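Side-chain contacts in YcgJ protein (Bacillus subtilis, PDB 1XXL), which probably transfers methyl groups from S-adenosylmethionine to a substrate that is not yet known: residues A[187-191]-A[192-196]; A[202-205]-A[206-210]. All coordinates share one frame; numbering follows the deposited sequence.

Contact 1. Residues A[187-191]-A[192-196]; sequences GGTPA and DREKQ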
loop_
_atom_site.group_PDB
_atom_site.type_symbol
_atom_site.label_atom_id
_atom_site.label_comp_id
_atom_site.label_asym_id
_atom_site.label_seq_id
_atom_site.Cartn_x
_atom_site.Cartn_y
_atom_site.Cartn_z
ATOM N N GLY A 187 16.395 -1.449 -2.923
ATOM C CA GLY A 187 16.021 -2.843 -3.137
ATOM C C GLY A 187 17.176 -3.834 -2.965
ATOM O O GLY A 187 16.945 -5.031 -2.914
ATOM N N GLY A 188 18.414 -3.340 -2.894
ATOM C CA GLY A 188 19.611 -4.198 -2.873
ATOM C C GLY A 188 19.706 -5.216 -4.015
ATOM O O GLY A 188 20.239 -6.319 -3.828
ATOM N N THR A 189 19.220 -4.852 -5.205
ATOM C CA THR A 189 19.084 -5.822 -6.298
ATOM C C THR A 189 20.473 -6.129 -6.864
ATOM O O THR A 189 21.249 -5.207 -7.139
ATOM C CB THR A 189 18.077 -5.368 -7.428
ATOM O OG1 THR A 189 18.705 -4.478 -8.350
ATOM C CG2 THR A 189 16.857 -4.681 -6.851
ATOM N N PRO A 190 20.816 -7.425 -6.987
ATOM C CA PRO A 190 22.110 -7.805 -7.579
ATOM C C PRO A 190 22.195 -7.558 -9.089
ATOM O O PRO A 190 21.165 -7.420 -9.741
ATOM C CB PRO A 190 22.219 -9.308 -7.283
ATOM C CG PRO A 190 21.111 -9.619 -6.316
ATOM C CD PRO A 190 20.050 -8.600 -6.554
ATOM N N ALA A 191 23.419 -7.559 -9.618
ATOM C CA ALA A 191 23.707 -7.152 -10.997
ATOM C C ALA A 191 22.881 -7.867 -12.072
ATOM O O ALA A 191 22.394 -7.242 -13.019
ATOM C CB ALA A 191 25.222 -7.309 -11.296
ATOM N N ASP A 192 22.750 -9.179 -11.949
ATOM C CA ASP A 192 22.019 -9.937 -12.957
ATOM C C ASP A 192 20.504 -9.655 -12.902
ATOM O O ASP A 192 19.878 -9.486 -13.950
ATOM C CB ASP A 192 22.309 -11.433 -12.838
ATOM C CG ASP A 192 21.587 -12.236 -13.900
ATOM O OD1 ASP A 192 20.656 -12.982 -13.525
ATOM O OD2 ASP A 192 21.929 -12.062 -15.096
ATOM N N ARG A 193 19.923 -9.594 -11.695
ATOM C CA ARG A 193 18.543 -9.103 -11.537
ATOM C C ARG A 193 18.370 -7.705 -12.125
ATOM O O ARG A 193 17.410 -7.451 -12.860
ATOM C CB ARG A 193 18.102 -9.063 -10.075
ATOM C CG ARG A 193 17.261 -10.242 -9.632
ATOM C CD ARG A 193 15.977 -10.383 -10.446
ATOM N NE ARG A 193 14.945 -11.076 -9.670
ATOM C CZ ARG A 193 14.735 -12.393 -9.675
ATOM N NH1 ARG A 193 15.482 -13.206 -10.430
ATOM N NH2 ARG A 193 13.765 -12.909 -8.912
ATOM N N GLU A 194 19.305 -6.807 -11.818
ATOM C CA GLU A 194 19.249 -5.465 -12.367
ATOM C C GLU A 194 19.365 -5.461 -13.876
ATOM O O GLU A 194 18.663 -4.698 -14.527
ATOM C CB GLU A 194 20.314 -4.544 -11.774
ATOM C CG GLU A 194 20.035 -3.097 -12.120
ATOM C CD GLU A 194 21.151 -2.146 -11.763
ATOM O OE1 GLU A 194 22.107 -2.589 -11.102
ATOM O OE2 GLU A 194 21.052 -0.948 -12.159
ATOM N N LYS A 195 20.235 -6.292 -14.449
ATOM C CA LYS A 195 20.354 -6.330 -15.902
ATOM C C LYS A 195 18.998 -6.687 -16.525
ATOM O O LYS A 195 18.649 -6.150 -17.575
ATOM C CB LYS A 195 21.433 -7.315 -16.404
ATOM C CG LYS A 195 22.920 -6.914 -16.157
ATOM C CD LYS A 195 23.467 -5.747 -17.044
ATOM C CE LYS A 195 25.026 -5.801 -17.181
ATOM N NZ LYS A 195 25.612 -4.730 -18.084
ATOM N N GLN A 196 18.251 -7.593 -15.883
ATOM C CA GLN A 196 16.890 -7.950 -16.356
ATOM C C GLN A 196 15.931 -6.743 -16.297
ATOM O O GLN A 196 15.131 -6.529 -17.203
ATOM C CB GLN A 196 16.294 -9.107 -15.547
ATOM C CG GLN A 196 17.040 -10.433 -15.674
ATOM C CD GLN A 196 16.452 -11.526 -14.746
ATOM O OE1 GLN A 196 15.240 -11.811 -14.786
ATOM N NE2 GLN A 196 17.312 -12.137 -13.919
HETATM O O HOH W 1 22.908 -4.272 -9.100
#
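Thr189 and Glu194 meet where the chain turns from helix 180-187 into helix 191-202, a helix-loop-helix corner with Pro190 as N-cap of the second helix. The first helix finishes in a Schellman motif, with Gly188 in positive phi. After that turn the side chains of Thr189 and Glu194 cross at about a right angle. OG1 of Thr189 comes up to CB of Glu194 at 3.8 Å, a hydroxyl against a methylene. A chi1 of 82° places OG1 there, between the backbone N and the carbonyl carbon; the contact buries this hydroxyl, and it has no hydrogen-bonding partner in the model. Ile184 of the preceding helix touches both residues, and Thr189 also rests on Arg144 of helix 131-144.

Glu194 turns its CB to the loop; with CG anti to its backbone N (chi1 -167°) the chain runs out extended, and the carboxylate reaches the loop only through a water. The two oxygens have different partners: OE2 bonds to the hydroxyl of Tyr180, OE1 to that water. With both oxygens engaged, the carboxylate is likely to be restrained from turning.

Pro190 and Arg193 lie side by side and point the same way, ring CD 4.1 Å from Arg193 CB. Beyond CB the arginine bends and leads away from the loop, its NE making a weak bond to the Leu143 carbonyl of helix 131-144. The carbonyl of Pro190 accepts the first i+4 bond of the helix: Glu194 N donates to Pro190 O at 2.9 Å, and Lys195 N follows onto Ala191 O. The water bridges the corner, giving one hydrogen to Thr189 O and the other to Glu194 OE1, each at 2.7 Å.

Contact 2. Residues A[202-205]-A[206-210]; sequences NHAS and DEARD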
loop_
_atom_site.group_PDB
_atom_site.type_symbol
_atom_site.label_atom_id
_atom_site.label_comp_id
_atom_site.label_asym_id
_atom_site.label_seq_id
_atom_site.Cartn_x
_atom_site.Cartn_y
_atom_site.Cartn_z
ATOM N N ASN A 202 14.222 -0.923 -21.203
ATOM C CA ASN A 202 14.714 -0.562 -22.531
ATOM C C ASN A 202 13.894 -1.127 -23.666
ATOM O O ASN A 202 13.865 -0.546 -24.738
ATOM C CB ASN A 202 16.177 -1.013 -22.702
ATOM C CG ASN A 202 17.142 0.018 -22.192
ATOM O OD1 ASN A 202 17.556 -0.017 -21.031
ATOM N ND2 ASN A 202 17.466 0.985 -23.042
ATOM N N HIS A 203 13.242 -2.268 -23.441
ATOM C CA HIS A 203 12.401 -2.885 -24.459
ATOM C C HIS A 203 10.902 -2.600 -24.274
ATOM O O HIS A 203 10.069 -3.199 -24.936
ATOM C CB HIS A 203 12.669 -4.396 -24.476
ATOM C CG HIS A 203 14.033 -4.751 -24.972
ATOM N ND1 HIS A 203 15.187 -4.357 -24.329
ATOM C CD2 HIS A 203 14.430 -5.458 -26.055
ATOM C CE1 HIS A 203 16.238 -4.796 -25.002
ATOM N NE2 HIS A 203 15.804 -5.472 -26.050
ATOM N N ALA A 204 10.557 -1.678 -23.384
ATOM C CA ALA A 204 9.160 -1.250 -23.206
ATOM C C ALA A 204 8.476 -0.786 -24.520
ATOM O O ALA A 204 9.070 -0.068 -25.313
ATOM C CB ALA A 204 9.100 -0.124 -22.146
ATOM N N SER A 205 7.225 -1.190 -24.740
ATOM C CA SER A 205 6.434 -0.660 -25.858
ATOM C C SER A 205 6.266 0.852 -25.730
ATOM O O SER A 205 6.511 1.430 -24.668
ATOM C CB SER A 205 5.049 -1.281 -25.860
ATOM O OG SER A 205 4.345 -0.903 -24.703
ATOM N N ASP A 206 5.836 1.488 -26.806
ATOM C CA ASP A 206 5.539 2.902 -26.779
ATOM C C ASP A 206 4.489 3.228 -25.730
ATOM O O ASP A 206 4.604 4.219 -25.033
ATOM C CB ASP A 206 5.062 3.380 -28.148
ATOM C CG ASP A 206 6.172 3.378 -29.183
ATOM O OD1 ASP A 206 7.356 3.401 -28.785
ATOM O OD2 ASP A 206 5.863 3.358 -30.393
ATOM N N GLU A 207 3.479 2.372 -25.609
ATOM C CA GLU A 207 2.404 2.585 -24.650
ATOM C C GLU A 207 2.936 2.502 -23.198
ATOM O O GLU A 207 2.528 3.296 -22.363
ATOM C CB GLU A 207 1.262 1.582 -24.859
ATOM C CG GLU A 207 0.821 1.383 -26.323
ATOM C CD GLU A 207 1.759 0.428 -27.087
ATOM O OE1 GLU A 207 1.968 -0.721 -26.624
ATOM O OE2 GLU A 207 2.322 0.835 -28.122
ATOM N N ALA A 208 3.824 1.548 -22.910
ATOM C CA ALA A 208 4.429 1.415 -21.581
ATOM C C ALA A 208 5.344 2.609 -21.240
ATOM O O ALA A 208 5.350 3.127 -20.107
ATOM C CB ALA A 208 5.201 0.105 -21.476
ATOM N N ARG A 209 6.114 3.034 -22.233
ATOM C CA ARG A 209 6.968 4.198 -22.094
ATOM C C ARG A 209 6.181 5.478 -21.772
ATOM O O ARG A 209 6.634 6.310 -20.982
ATOM C CB ARG A 209 7.765 4.386 -23.372
ATOM C CG ARG A 209 8.943 3.450 -23.508
ATOM C CD ARG A 209 9.345 3.349 -24.981
ATOM N NE ARG A 209 10.767 3.599 -25.214
ATOM C CZ ARG A 209 11.749 2.693 -25.106
ATOM N NH1 ARG A 209 11.490 1.432 -24.788
ATOM N NH2 ARG A 209 13.017 3.063 -25.343
ATOM N N ASP A 210 5.012 5.630 -22.401
ATOM C CA ASP A 210 4.104 6.754 -22.138
ATOM C C ASP A 210 3.443 6.613 -20.763
ATOM O O ASP A 210 3.501 7.510 -19.941
ATOM C CB ASP A 210 3.043 6.818 -23.260
ATOM C CG ASP A 210 2.042 7.990 -23.093
ATOM O OD1 ASP A 210 2.465 9.121 -22.703
ATOM O OD2 ASP A 210 0.819 7.778 -23.365
#
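This is a local capping contact at the corner between helices 191-202 and 206-211, where Ser205 starts the second helix and Arg209 reaches back over the loop. Ser205 OG accepts from Ala208 N at 3.1 Å, and chi1 of 65° is what swings the hydroxyl round to that amide. The same OG donates to Glu207 OE1, meeting the carboxylate from above its plane.

Arg209 bonds to the loop itself. Its NH1 grips two loop carbonyls: Asn202 O at 3.1 Å, lying in the guanidinium plane though approached from above its own carbonyl plane, and Ala204 O at 2.9 Å, met on a lone pair. Nearer the backbone, Arg209 CG packs on Ala204 CB at 3.8 Å, and the methyl of Ala204 also touches that of Ala208. With an alanine in place of Arg209, the carbonyls of Asn202 and Ala204 would probably lose this shared donor, and Ala204 CB its contact with CG. Ala204 touches Phe136 and Ala208 touches Leu133, both of helix 131-144, while Leu216 lies against Arg209. Serine hydroxyl on the amide three residues on is the classic N-cap, here accompanied by an arginine side chain that bonds two carbonyls of the preceding loop.

How the contacts relate
Helix 191-202 ties the two together: contact 1 lies at its start, and contact 2 begins at its last residue, Asn202, before passing into helix 206-211. Their centres are about 20 Å apart and their nearest atoms about 7 Å, so they do not touch. Each has an N-cap carbonyl taking the i+4 amide; only in contact 2 does the N-cap side chain also cap, while a water bridges contact 1. Helix 131-144 is a shared neighbour, touched by Thr189 and Gln196 from contact 1 and by Ala204 and Ala208 from contact 2. Each lies well out from the chain centre (about 23 and 25 Å, centre to centre), away from the S-adenosylmethionine site marked by Gly29 and Arg94.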